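Local coordinates for 2-hydroxyhepta-2,4-diene-1,7-dioate isomerase (Corynebacterium glutamicum, PDB 4DBF), which binds magnesium and probably acts as a lyase that decarboxylates oxaloacetate, and possibly also as an isomerase, at residues G137-V142 against I254-P259; F162-D167 against G279-P284; N166-R171 against F189-P194; D269-E274 against N283-A288. All blocks are in the same frame, centred on the assembly; numbering follows the deposited sequence.

Interaction 1: residues G137-V142 against I254-P259; sequences GELAVV and IATGSP. With MG (magnesium ion), chain C.
Strand 137-142 runs antiparallel to strand 254-255, with Val-141 and Ile-254 as a hydrogen-bonded pair and Ala-140 and Ala-255 as the non-hydrogen-bonded pair next to it. Val-141 N donates to Ile-254 O, and Ile-254 N to Val-141 O. Beyond Ala-255 the 254-259 segment leaves regular strand geometry, and Thr-256 keeps it attached: its N and its OG1 both donate to Leu-139 O, the hydroxyl at 2.7 Å. A chi1 of 60° sets OG1 between backbone N and carbonyl carbon, which brings it to that oxygen, and leaves Thr-256 CG2 to meet Val-141 CG2 at 3.8 Å, the two side chains crossing nearly at right angles.

Glu-138 divides its carboxylate between two tasks. Glu-138 OE2 binds the magnesium ion at 2.1 Å, while OE1 takes a weak hydrogen bond from Gly-257 N and a further hydrogen bond from water 1, itself a ligand of the metal. Glu-138 OE1 also lies 3.4 Å from the methyl CB of Ala-255. Water 3, likewise on the magnesium, donates to Ser-258 OG at 2.7 Å. Glu-136 and Asp-167 complete the protein's share of the metal shell. With one oxygen on the cation and the other held by a metal-bound water and, weakly, a backbone N-H, the Glu-138 carboxylate is probably restrained in rotation, and Gly-257 and Ser-258 become part of the second shell of the site.

Interaction 2: residues F162-D167 against G279-P284; sequences FTIIND and GKLGNP. With MG (magnesium ion), chain C.
Ile-164 and Leu-281 face each other across the gap between two strands and slide past one another in opposite directions. Ile-164 CG2 meets Leu-281 CD2 at 4.0 Å, and CB of the isoleucine is about as near to CB of the leucine. With CG of Leu-281 anti to its backbone N (chi1 178°), Leu-281 CD2 reaches beyond the side chain to the main chain, coming within 3.6 Å of Ile-164 O. The longer branch of Ile-164 runs off at about a right angle to CG2, and Ile-164 CD1 ends 3.4 Å from Gly-279 O. Contact between these strands is thus made by side chains and by side chain on backbone, with no direct hydrogen bond and with the axes 7.7 Å apart at an angle of 27°.

A polar link lies at one end, where water 5 accepts from Asn-166 ND2 at 2.8 Å and donates to Leu-281 O. The amide's OD1 is held by Glu-136 N, so both of its ends are engaged.

This is packing between two sheets. Strand 162-166 is hydrogen-bonded between strands 133-143 and 190-197, whereas strand 279-284 lies beside strand 270-275, whose Ile-273 also packs on Ile-164.

Interaction 3: residues N166-R171 against F189-P194; sequences NDVSSR and FGPIGP. With MG (magnesium ion), chain C.
Val-168 sets one methyl squarely over the ring of Phe-189: CG1 stands 3.7 Å from the ring centroid and only 11° off the normal, a CH-pi contact over the face. The Val-168 chi1 of 175° sends CG1 to the ring and leaves CG2 for Pro-191 CD, 3.8 Å away. The same proline packs on the CB of Asn-166, and the backbones close the seam, Val-168 N donating to Phe-189 O at 3.1 Å and Asn-166 N to Pro-191 O at 2.9 Å.

Here the antiparallel strands 159-170 and 190-197 of the FAH-family domain come together, and Asp-167 sits at the centre of an inverse gamma turn, with a weak bond from Val-168 N to Asn-166 O. The turn directs the Asp-167 side chain off the second strand, toward the metal.

On that side the packing across the contact is slight. Asp-167 OD2 binds the magnesium ion at 2.2 Å; three waters also coordinate the ion, and Glu-136 and Glu-138 supply the remaining protein ligands. Lys-112 forms a salt bridge with Asp-167 OD1 and also bonds to Phe-189 O, while Lys-184 reaches OD2. Ser-169 OG, from above the carbonyl plane, donates to Asp-167 O at 2.8 Å.

Interaction 4: residues D269-E274 against N283-A288; sequences DYIEIE and NPVVDA
With chi1 at -174°, which carries CG anti to the backbone N, and chi2 at 85°, the Tyr-270 ring leans back across the partner strand and lies over the peptide joining Asn-283 to Pro-284. Asn-283 O stands 3.5 Å above the Tyr-270 ring plane, displaced toward the rim, and Pro-284 N lies 3.6 Å from Tyr-270 CD1. The pyrrolidine ring of Pro-284 follows, its CB 4.0 Å from Tyr-270 CD1. Asn-283 O still serves the backbone, accepting from Ile-271 N in a nearly straight bond, 171° at the hydrogen; Tyr-270 CA comes near it as well, as a CA-H...O contact. Asn-283 N completes the hydrogen-bonded pair by donating to Ile-271 O at 2.8 Å.

On the face of the hairpin bearing Ile-271 and Asn-283 the contacts are aliphatic rather than aromatic. Ile-271 CG2, set between its backbone N and carbonyl carbon, lies 3.5 Å from Asn-283 O and makes a looser contact with Val-285 CG2. Past the Tyr-270/Pro-284 pair, Val-285 N donates to Asp-269 O at 2.9 Å, so the pairing extends to the residue before the strand. The ends of the polar side chains are held from outside: Tyr-270 OH bonds to Glu-121, and Asp-269 OD2 to Val-266 N.

The two strands form an antiparallel beta hairpin and are adjacent interior strands of a mixed sheet. Strand 209-216 flanks 270-275 on its far side, strand 124-126 runs parallel to 279-287 on the other, and Ile-271 and Ile-273 reach Asn-166 of strand 159-170.

Overall arrangement
Interactions 1, 2 and 3 meet on strand 159-170 or its neighbour 133-143 and all reach the magnesium site: interaction 1 supplies Glu-138, and interactions 2 and 3 share Asp-167. Their centres lie about 8 to 10 Å apart. Interaction 4 lies about 18 Å from interaction 1 but about 10 Å from interactions 2 and 3, centre to centre, and shares strand 279-287 with interaction 2, which thereby joins the metal-bearing strands to the second sheet. Along the chain, interaction 3 is nested within the loop closed by interaction 1, interaction 2 crosses interaction 1, and interaction 4 follows interaction 1. The metal ligands therefore stand on strands backed by a second layer of sheet.

Interaction 1: residues G137-V142 against I254-P259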
loop_
_atom_site.group_PDB
_atom_site.type_symbol
_atom_site.label_atom_id
_atom_site.label_comp_id
_atom_site.label_asym_id
_atom_site.label_seq_id
_atom_site.Cartn_x
_atom_site.Cartn_y
_atom_site.Cartn_z
ATOM N N GLY A 137 -2.499 16.173 12.217
ATOM C CA GLY A 137 -1.735 16.948 11.281
ATOM C C GLY A 137 -0.292 16.553 11.265
ATOM O O GLY A 137 0.320 16.525 12.272
ATOM N N GLU A 138 0.238 16.285 10.085
ATOM C CA GLU A 138 1.596 15.840 9.943
ATOM C C GLU A 138 2.323 16.449 8.788
ATOM O O GLU A 138 1.771 16.715 7.780
ATOM C CB GLU A 138 1.702 14.311 9.845
ATOM C CG GLU A 138 0.741 13.566 10.717
ATOM C CD GLU A 138 1.012 12.080 10.875
ATOM O OE1 GLU A 138 1.991 11.546 10.447
ATOM O OE2 GLU A 138 0.201 11.435 11.475
ATOM N N LEU A 139 3.596 16.640 8.975
ATOM C CA LEU A 139 4.468 16.957 7.893
ATOM C C LEU A 139 4.673 15.728 7.011
ATOM O O LEU A 139 4.992 14.693 7.472
ATOM C CB LEU A 139 5.795 17.434 8.421
ATOM C CG LEU A 139 6.763 17.841 7.351
ATOM C CD1 LEU A 139 6.309 19.059 6.583
ATOM C CD2 LEU A 139 8.130 18.027 7.964
ATOM N N ALA A 140 4.456 15.907 5.725
ATOM C CA ALA A 140 4.543 14.841 4.753
ATOM C C ALA A 140 5.702 15.076 3.831
ATOM O O ALA A 140 5.919 16.145 3.410
ATOM C CB ALA A 140 3.270 14.707 3.946
ATOM N N VAL A 141 6.399 14.018 3.539
ATOM C CA VAL A 141 7.502 14.066 2.634
ATOM C C VAL A 141 7.101 13.425 1.311
ATOM O O VAL A 141 6.584 12.350 1.288
ATOM C CB VAL A 141 8.695 13.300 3.172
ATOM C CG1 VAL A 141 9.811 13.335 2.193
ATOM C CG2 VAL A 141 9.141 13.839 4.502
ATOM N N VAL A 142 7.375 14.089 0.220
ATOM C CA VAL A 142 7.153 13.466 -1.052
ATOM C C VAL A 142 8.470 13.063 -1.707
ATOM O O VAL A 142 9.327 13.870 -1.914
ATOM C CB VAL A 142 6.338 14.344 -1.997
ATOM C CG1 VAL A 142 6.165 13.659 -3.310
ATOM C CG2 VAL A 142 5.012 14.689 -1.392
ATOM N N ILE A 254 5.605 10.122 2.753
ATOM C CA ILE A 254 5.901 9.655 4.135
ATOM C C ILE A 254 5.201 10.597 5.088
ATOM O O ILE A 254 5.405 11.801 5.027
ATOM C CB ILE A 254 7.439 9.613 4.417
ATOM C CG1 ILE A 254 8.124 8.642 3.460
ATOM C CG2 ILE A 254 7.744 9.240 5.942
ATOM C CD1 ILE A 254 9.694 8.813 3.536
ATOM N N ALA A 255 4.410 10.032 6.012
ATOM C CA ALA A 255 3.748 10.858 6.993
ATOM C C ALA A 255 4.626 10.755 8.262
ATOM O O ALA A 255 4.787 9.646 8.786
ATOM C CB ALA A 255 2.367 10.266 7.289
ATOM N N THR A 256 5.236 11.859 8.668
ATOM C CA THR A 256 6.356 11.829 9.669
ATOM C C THR A 256 5.897 11.878 11.152
ATOM O O THR A 256 6.735 11.883 12.095
ATOM C CB THR A 256 7.400 12.955 9.378
ATOM O OG1 THR A 256 6.757 14.235 9.455
ATOM C CG2 THR A 256 7.970 12.757 7.954
ATOM N N GLY A 257 4.598 11.984 11.390
ATOM C CA GLY A 257 4.072 11.728 12.728
ATOM C C GLY A 257 3.342 12.902 13.347
ATOM O O GLY A 257 3.228 13.986 12.736
ATOM N N SER A 258 2.807 12.659 14.554
ATOM C CA SER A 258 2.003 13.645 15.288
ATOM C C SER A 258 1.808 13.137 16.716
ATOM O O SER A 258 2.021 11.951 16.981
ATOM C CB SER A 258 0.631 13.840 14.652
ATOM O OG SER A 258 -0.186 12.725 14.803
ATOM N N PRO A 259 1.308 14.005 17.612
ATOM C CA PRO A 259 0.842 13.491 18.924
ATOM C C PRO A 259 -0.206 12.466 18.614
ATOM O O PRO A 259 -0.945 12.639 17.638
ATOM C CB PRO A 259 0.135 14.713 19.575
ATOM C CG PRO A 259 0.729 15.864 18.963
ATOM C CD PRO A 259 1.191 15.469 17.520
HETATM MG MG MG C . -0.070 9.526 12.400
HETATM O O HOH W 1 1.694 8.968 11.283
HETATM O O HOH W 2 5.015 15.426 11.465
HETATM O O HOH W 3 0.845 10.379 14.015
HETATM O O HOH W 4 0.093 7.724 13.390
#

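Interaction 2: residues F162-D167 against G279-P284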
loop_
_atom_site.group_PDB
_atom_site.type_symbol
_atom_site.label_atom_id
_atom_site.label_comp_id
_atom_site.label_asym_id
_atom_site.label_seq_id
_atom_site.Cartn_x
_atom_site.Cartn_y
_atom_site.Cartn_z
ATOM N N PHE A 162 7.896 19.008 0.495
ATOM C CA PHE A 162 7.128 18.756 1.706
ATOM C C PHE A 162 5.687 19.091 1.382
ATOM O O PHE A 162 5.449 19.986 0.597
ATOM C CB PHE A 162 7.580 19.665 2.890
ATOM C CG PHE A 162 8.871 19.208 3.530
ATOM C CD1 PHE A 162 9.199 17.861 3.602
ATOM C CD2 PHE A 162 9.770 20.134 4.064
ATOM C CE1 PHE A 162 10.439 17.437 4.165
ATOM C CE2 PHE A 162 10.979 19.702 4.669
ATOM C CZ PHE A 162 11.303 18.353 4.695
ATOM N N THR A 163 4.738 18.384 2.008
ATOM C CA THR A 163 3.342 18.783 1.946
ATOM C C THR A 163 2.683 18.500 3.281
ATOM O O THR A 163 3.365 18.163 4.223
ATOM C CB THR A 163 2.624 18.108 0.690
ATOM O OG1 THR A 163 1.328 18.689 0.532
ATOM C CG2 THR A 163 2.525 16.613 0.867
ATOM N N ILE A 164 1.377 18.659 3.396
ATOM C CA ILE A 164 0.718 18.367 4.649
ATOM C C ILE A 164 -0.096 17.102 4.427
ATOM O O ILE A 164 -0.662 16.889 3.315
ATOM C CB ILE A 164 -0.240 19.521 5.063
ATOM C CG1 ILE A 164 0.484 20.895 5.046
ATOM C CG2 ILE A 164 -0.848 19.181 6.457
ATOM C CD1 ILE A 164 -0.494 22.090 5.277
ATOM N N ILE A 165 -0.167 16.258 5.449
ATOM C CA ILE A 165 -1.123 15.125 5.449
ATOM C C ILE A 165 -1.985 15.167 6.720
ATOM O O ILE A 165 -1.519 15.560 7.777
ATOM C CB ILE A 165 -0.406 13.754 5.255
ATOM C CG1 ILE A 165 -1.460 12.621 5.189
ATOM C CG2 ILE A 165 0.662 13.442 6.414
ATOM C CD1 ILE A 165 -0.917 11.280 4.780
ATOM N N ASN A 166 -3.260 14.800 6.597
ATOM C CA ASN A 166 -4.134 14.638 7.761
ATOM C C ASN A 166 -4.268 13.108 7.912
ATOM O O ASN A 166 -4.926 12.450 7.072
ATOM C CB ASN A 166 -5.497 15.359 7.503
ATOM C CG ASN A 166 -6.353 15.380 8.724
ATOM O OD1 ASN A 166 -6.111 14.594 9.661
ATOM N ND2 ASN A 166 -7.373 16.250 8.744
ATOM N N ASP A 167 -3.607 12.512 8.912
ATOM C CA ASP A 167 -3.618 11.041 9.058
ATOM C C ASP A 167 -4.876 10.716 9.904
ATOM O O ASP A 167 -4.797 10.535 11.134
ATOM C CB ASP A 167 -2.306 10.596 9.744
ATOM C CG ASP A 167 -2.235 9.115 10.015
ATOM O OD1 ASP A 167 -3.010 8.309 9.463
ATOM O OD2 ASP A 167 -1.373 8.708 10.820
ATOM N N GLY A 279 1.355 25.885 4.069
ATOM C CA GLY A 279 0.020 26.443 3.892
ATOM C C GLY A 279 -1.012 25.769 4.743
ATOM O O GLY A 279 -0.721 25.394 5.864
ATOM N N LYS A 280 -2.206 25.583 4.199
ATOM C CA LYS A 280 -3.304 25.016 4.996
ATOM C C LYS A 280 -3.984 23.888 4.244
ATOM O O LYS A 280 -4.152 23.971 3.038
ATOM C CB LYS A 280 -4.332 26.110 5.326
ATOM C CG LYS A 280 -3.855 27.072 6.408
ATOM C CD LYS A 280 -4.897 28.195 6.550
ATOM C CE LYS A 280 -4.442 29.216 7.574
ATOM N NZ LYS A 280 -5.349 30.414 7.540
ATOM N N LEU A 281 -4.352 22.844 4.955
ATOM C CA LEU A 281 -5.083 21.718 4.405
ATOM C C LEU A 281 -6.402 21.589 5.154
ATOM O O LEU A 281 -6.411 21.138 6.322
ATOM C CB LEU A 281 -4.244 20.403 4.493
ATOM C CG LEU A 281 -4.938 19.115 3.985
ATOM C CD1 LEU A 281 -5.324 19.249 2.458
ATOM C CD2 LEU A 281 -3.984 17.929 4.230
ATOM N N GLY A 282 -7.513 21.997 4.505
ATOM C CA GLY A 282 -8.866 22.017 5.148
ATOM C C GLY A 282 -9.746 20.958 4.501
ATOM O O GLY A 282 -9.674 20.763 3.281
ATOM N N ASN A 283 -10.562 20.261 5.303
ATOM C CA ASN A 283 -11.524 19.291 4.769
ATOM C C ASN A 283 -12.793 19.298 5.606
ATOM O O ASN A 283 -12.741 19.300 6.853
ATOM C CB ASN A 283 -10.946 17.847 4.773
ATOM C CG ASN A 283 -9.756 17.690 3.829
ATOM O OD1 ASN A 283 -9.905 17.306 2.641
ATOM N ND2 ASN A 283 -8.584 17.974 4.337
ATOM N N PRO A 284 -13.954 19.250 4.918
ATOM C CA PRO A 284 -15.157 19.047 5.662
ATOM C C PRO A 284 -15.316 17.584 6.043
ATOM O O PRO A 284 -14.713 16.667 5.434
ATOM C CB PRO A 284 -16.258 19.553 4.697
ATOM C CG PRO A 284 -15.719 19.138 3.336
ATOM C CD PRO A 284 -14.191 19.327 3.461
HETATM MG MG MG C . -0.070 9.526 12.400
HETATM O O HOH W 5 -7.463 18.251 6.785
HETATM O O HOH W 4 0.093 7.724 13.390
HETATM O O HOH W 1 1.694 8.968 11.283
HETATM O O HOH W 3 0.845 10.379 14.015
#

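Interaction 3: residues N166-R171 against F189-P194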
loop_
_atom_site.group_PDB
_atom_site.type_symbol
_atom_site.label_atom_id
_atom_site.label_comp_id
_atom_site.label_asym_id
_atom_site.label_seq_id
_atom_site.Cartn_x
_atom_site.Cartn_y
_atom_site.Cartn_z
ATOM N N ASN A 166 -3.260 14.800 6.597
ATOM C CA ASN A 166 -4.134 14.638 7.761
ATOM C C ASN A 166 -4.268 13.108 7.912
ATOM O O ASN A 166 -4.926 12.450 7.072
ATOM C CB ASN A 166 -5.497 15.359 7.503
ATOM C CG ASN A 166 -6.353 15.380 8.724
ATOM O OD1 ASN A 166 -6.111 14.594 9.661
ATOM N ND2 ASN A 166 -7.373 16.250 8.744
ATOM N N ASP A 167 -3.607 12.512 8.912
ATOM C CA ASP A 167 -3.618 11.041 9.058
ATOM C C ASP A 167 -4.876 10.716 9.904
ATOM O O ASP A 167 -4.797 10.535 11.134
ATOM C CB ASP A 167 -2.306 10.596 9.744
ATOM C CG ASP A 167 -2.235 9.115 10.015
ATOM O OD1 ASP A 167 -3.010 8.309 9.463
ATOM O OD2 ASP A 167 -1.373 8.708 10.820
ATOM N N VAL A 168 -6.014 10.625 9.234
ATOM C CA VAL A 168 -7.319 10.501 9.922
ATOM C C VAL A 168 -7.362 9.066 10.423
ATOM O O VAL A 168 -6.924 8.187 9.713
ATOM C CB VAL A 168 -8.435 10.740 8.909
ATOM C CG1 VAL A 168 -9.786 10.496 9.542
ATOM C CG2 VAL A 168 -8.324 12.230 8.366
ATOM N N SER A 169 -7.857 8.847 11.643
ATOM C CA SER A 169 -7.746 7.566 12.322
ATOM C C SER A 169 -9.013 7.341 13.201
ATOM O O SER A 169 -9.322 8.230 14.033
ATOM C CB SER A 169 -6.554 7.636 13.320
ATOM O OG SER A 169 -5.413 8.349 12.742
ATOM N N SER A 170 -9.687 6.206 13.011
ATOM C CA SER A 170 -10.767 5.776 13.941
ATOM C C SER A 170 -10.066 5.185 15.168
ATOM O O SER A 170 -9.487 4.093 15.073
ATOM C CB SER A 170 -11.625 4.686 13.307
ATOM O OG SER A 170 -12.532 4.113 14.287
ATOM N N ARG A 171 -10.073 5.886 16.293
ATOM C CA ARG A 171 -9.391 5.348 17.497
ATOM C C ARG A 171 -10.038 4.073 18.003
ATOM O O ARG A 171 -9.379 3.198 18.549
ATOM C CB ARG A 171 -9.416 6.363 18.630
ATOM C CG ARG A 171 -8.785 7.670 18.272
ATOM C CD ARG A 171 -7.263 7.562 17.920
ATOM N NE ARG A 171 -6.691 8.875 17.755
ATOM C CZ ARG A 171 -5.561 9.137 17.073
ATOM N NH1 ARG A 171 -4.909 8.170 16.462
ATOM N NH2 ARG A 171 -5.156 10.378 16.916
ATOM N N PHE A 189 -9.462 8.823 4.284
ATOM C CA PHE A 189 -8.829 9.050 5.575
ATOM C C PHE A 189 -7.368 9.546 5.416
ATOM O O PHE A 189 -6.648 9.626 6.401
ATOM C CB PHE A 189 -8.852 7.748 6.391
ATOM C CG PHE A 189 -10.096 7.584 7.151
ATOM C CD1 PHE A 189 -11.273 8.187 6.684
ATOM C CD2 PHE A 189 -10.081 6.931 8.398
ATOM C CE1 PHE A 189 -12.460 8.074 7.439
ATOM C CE2 PHE A 189 -11.244 6.800 9.151
ATOM C CZ PHE A 189 -12.462 7.344 8.668
ATOM N N GLY A 190 -6.954 9.902 4.189
ATOM C CA GLY A 190 -5.640 10.550 4.017
ATOM C C GLY A 190 -5.697 11.835 3.170
ATOM O O GLY A 190 -5.008 11.917 2.142
ATOM N N PRO A 191 -6.407 12.855 3.610
ATOM C CA PRO A 191 -6.151 14.130 2.883
ATOM C C PRO A 191 -4.676 14.595 2.788
ATOM O O PRO A 191 -3.917 14.468 3.763
ATOM C CB PRO A 191 -6.947 15.154 3.636
ATOM C CG PRO A 191 -7.973 14.317 4.456
ATOM C CD PRO A 191 -7.262 13.052 4.798
ATOM N N ILE A 192 -4.278 15.043 1.616
ATOM C CA ILE A 192 -2.950 15.568 1.364
ATOM C C ILE A 192 -2.977 16.862 0.537
ATOM O O ILE A 192 -3.750 16.973 -0.355
ATOM C CB ILE A 192 -2.074 14.551 0.645
ATOM C CG1 ILE A 192 -1.975 13.276 1.437
ATOM C CG2 ILE A 192 -0.692 15.067 0.468
ATOM C CD1 ILE A 192 -1.373 12.145 0.661
ATOM N N GLY A 193 -2.112 17.798 0.882
ATOM C CA GLY A 193 -2.071 19.084 0.244
ATOM C C GLY A 193 -1.575 20.197 1.114
ATOM O O GLY A 193 -1.169 19.967 2.199
ATOM N N PRO A 194 -1.635 21.418 0.622
ATOM C CA PRO A 194 -2.291 21.754 -0.637
ATOM C C PRO A 194 -1.423 21.704 -1.878
ATOM O O PRO A 194 -1.937 21.741 -2.939
ATOM C CB PRO A 194 -2.688 23.195 -0.423
ATOM C CG PRO A 194 -1.639 23.708 0.428
ATOM C CD PRO A 194 -1.329 22.623 1.387
HETATM MG MG MG C . -0.070 9.526 12.400
HETATM O O HOH W 4 0.093 7.724 13.390
HETATM O O HOH W 1 1.694 8.968 11.283
HETATM O O HOH W 3 0.845 10.379 14.015
#

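Interaction 4: residues D269-E274 against N283-A288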
loop_
_atom_site.group_PDB
_atom_site.type_symbol
_atom_site.label_atom_id
_atom_site.label_comp_id
_atom_site.label_asym_id
_atom_site.label_seq_id
_atom_site.Cartn_x
_atom_site.Cartn_y
_atom_site.Cartn_z
ATOM N N ASP A 269 -18.426 18.864 10.945
ATOM C CA ASP A 269 -17.221 19.561 11.366
ATOM C C ASP A 269 -16.426 19.954 10.141
ATOM O O ASP A 269 -16.699 19.508 8.997
ATOM C CB ASP A 269 -16.314 18.666 12.269
ATOM C CG ASP A 269 -16.958 18.374 13.618
ATOM O OD1 ASP A 269 -18.047 19.006 13.890
ATOM O OD2 ASP A 269 -16.418 17.543 14.396
ATOM N N TYR A 270 -15.405 20.765 10.403
ATOM C CA TYR A 270 -14.454 21.097 9.385
ATOM C C TYR A 270 -13.117 21.057 10.090
ATOM O O TYR A 270 -13.005 21.527 11.207
ATOM C CB TYR A 270 -14.695 22.508 8.834
ATOM C CG TYR A 270 -13.817 22.862 7.645
ATOM C CD1 TYR A 270 -14.189 22.509 6.334
ATOM C CD2 TYR A 270 -12.620 23.531 7.829
ATOM C CE1 TYR A 270 -13.344 22.834 5.225
ATOM C CE2 TYR A 270 -11.793 23.901 6.719
ATOM C CZ TYR A 270 -12.168 23.530 5.442
ATOM O OH TYR A 270 -11.359 23.899 4.391
ATOM N N ILE A 271 -12.101 20.516 9.425
ATOM C CA ILE A 271 -10.766 20.409 10.006
ATOM C C ILE A 271 -9.698 21.065 9.108
ATOM O O ILE A 271 -9.661 20.827 7.916
ATOM C CB ILE A 271 -10.406 18.883 10.348
ATOM C CG1 ILE A 271 -9.008 18.754 10.968
ATOM C CG2 ILE A 271 -10.449 17.934 9.131
ATOM C CD1 ILE A 271 -8.823 19.397 12.345
ATOM N N GLU A 272 -8.846 21.897 9.682
ATOM C CA GLU A 272 -7.852 22.571 8.880
ATOM C C GLU A 272 -6.493 22.421 9.541
ATOM O O GLU A 272 -6.279 22.912 10.673
ATOM C CB GLU A 272 -8.203 24.049 8.752
ATOM C CG GLU A 272 -7.299 24.874 7.852
ATOM C CD GLU A 272 -7.790 26.319 7.804
ATOM O OE1 GLU A 272 -7.656 27.030 8.813
ATOM O OE2 GLU A 272 -8.317 26.728 6.767
ATOM N N ILE A 273 -5.553 21.810 8.818
ATOM C CA ILE A 273 -4.220 21.710 9.360
ATOM C C ILE A 273 -3.421 22.885 8.800
ATOM O O ILE A 273 -3.508 23.168 7.587
ATOM C CB ILE A 273 -3.505 20.370 8.914
ATOM C CG1 ILE A 273 -4.385 19.100 9.163
ATOM C CG2 ILE A 273 -2.088 20.251 9.525
ATOM C CD1 ILE A 273 -4.787 18.890 10.576
ATOM N N GLU A 274 -2.573 23.497 9.616
ATOM C CA GLU A 274 -1.723 24.556 9.089
ATOM C C GLU A 274 -0.260 24.278 9.374
ATOM O O GLU A 274 0.087 24.013 10.496
ATOM C CB GLU A 274 -2.107 25.931 9.667
ATOM C CG GLU A 274 -1.108 27.005 9.380
ATOM C CD GLU A 274 -1.501 28.340 10.001
ATOM O OE1 GLU A 274 -1.545 28.461 11.264
ATOM O OE2 GLU A 274 -1.708 29.276 9.201
ATOM N N ASN A 283 -10.562 20.261 5.303
ATOM C CA ASN A 283 -11.524 19.291 4.769
ATOM C C ASN A 283 -12.793 19.298 5.606
ATOM O O ASN A 283 -12.741 19.300 6.853
ATOM C CB ASN A 283 -10.946 17.847 4.773
ATOM C CG ASN A 283 -9.756 17.690 3.829
ATOM O OD1 ASN A 283 -9.905 17.306 2.641
ATOM N ND2 ASN A 283 -8.584 17.974 4.337
ATOM N N PRO A 284 -13.954 19.250 4.918
ATOM C CA PRO A 284 -15.157 19.047 5.662
ATOM C C PRO A 284 -15.316 17.584 6.043
ATOM O O PRO A 284 -14.713 16.667 5.434
ATOM C CB PRO A 284 -16.258 19.553 4.697
ATOM C CG PRO A 284 -15.719 19.138 3.336
ATOM C CD PRO A 284 -14.191 19.327 3.461
ATOM N N VAL A 285 -16.078 17.360 7.096
ATOM C CA VAL A 285 -16.340 16.008 7.570
ATOM C C VAL A 285 -17.820 15.627 7.358
ATOM O O VAL A 285 -18.728 16.409 7.713
ATOM C CB VAL A 285 -15.972 15.892 9.063
ATOM C CG1 VAL A 285 -16.212 14.462 9.594
ATOM C CG2 VAL A 285 -14.456 16.365 9.300
ATOM N N VAL A 286 -18.052 14.430 6.832
ATOM C CA VAL A 286 -19.397 13.905 6.617
ATOM C C VAL A 286 -19.570 12.443 7.024
ATOM O O VAL A 286 -18.603 11.697 7.058
ATOM C CB VAL A 286 -19.885 14.109 5.143
ATOM C CG1 VAL A 286 -19.715 15.555 4.720
ATOM C CG2 VAL A 286 -19.161 13.218 4.152
ATOM N N ASP A 287 -20.813 12.016 7.330
ATOM C CA ASP A 287 -21.079 10.595 7.517
ATOM C C ASP A 287 -21.105 9.968 6.129
ATOM O O ASP A 287 -21.719 10.521 5.214
ATOM C CB ASP A 287 -22.414 10.365 8.242
ATOM C CG ASP A 287 -22.408 10.845 9.693
ATOM O OD1 ASP A 287 -23.441 11.454 10.122
ATOM O OD2 ASP A 287 -21.385 10.655 10.425
ATOM N N ALA A 288 -20.388 8.876 5.931
ATOM C CA ALA A 288 -20.444 8.141 4.675
ATOM C C ALA A 288 -21.782 7.435 4.629
ATOM O O ALA A 288 -22.447 7.497 3.604
ATOM C CB ALA A 288 -19.300 7.129 4.531
ATOM O OXT ALA A 288 -22.253 6.794 5.601
#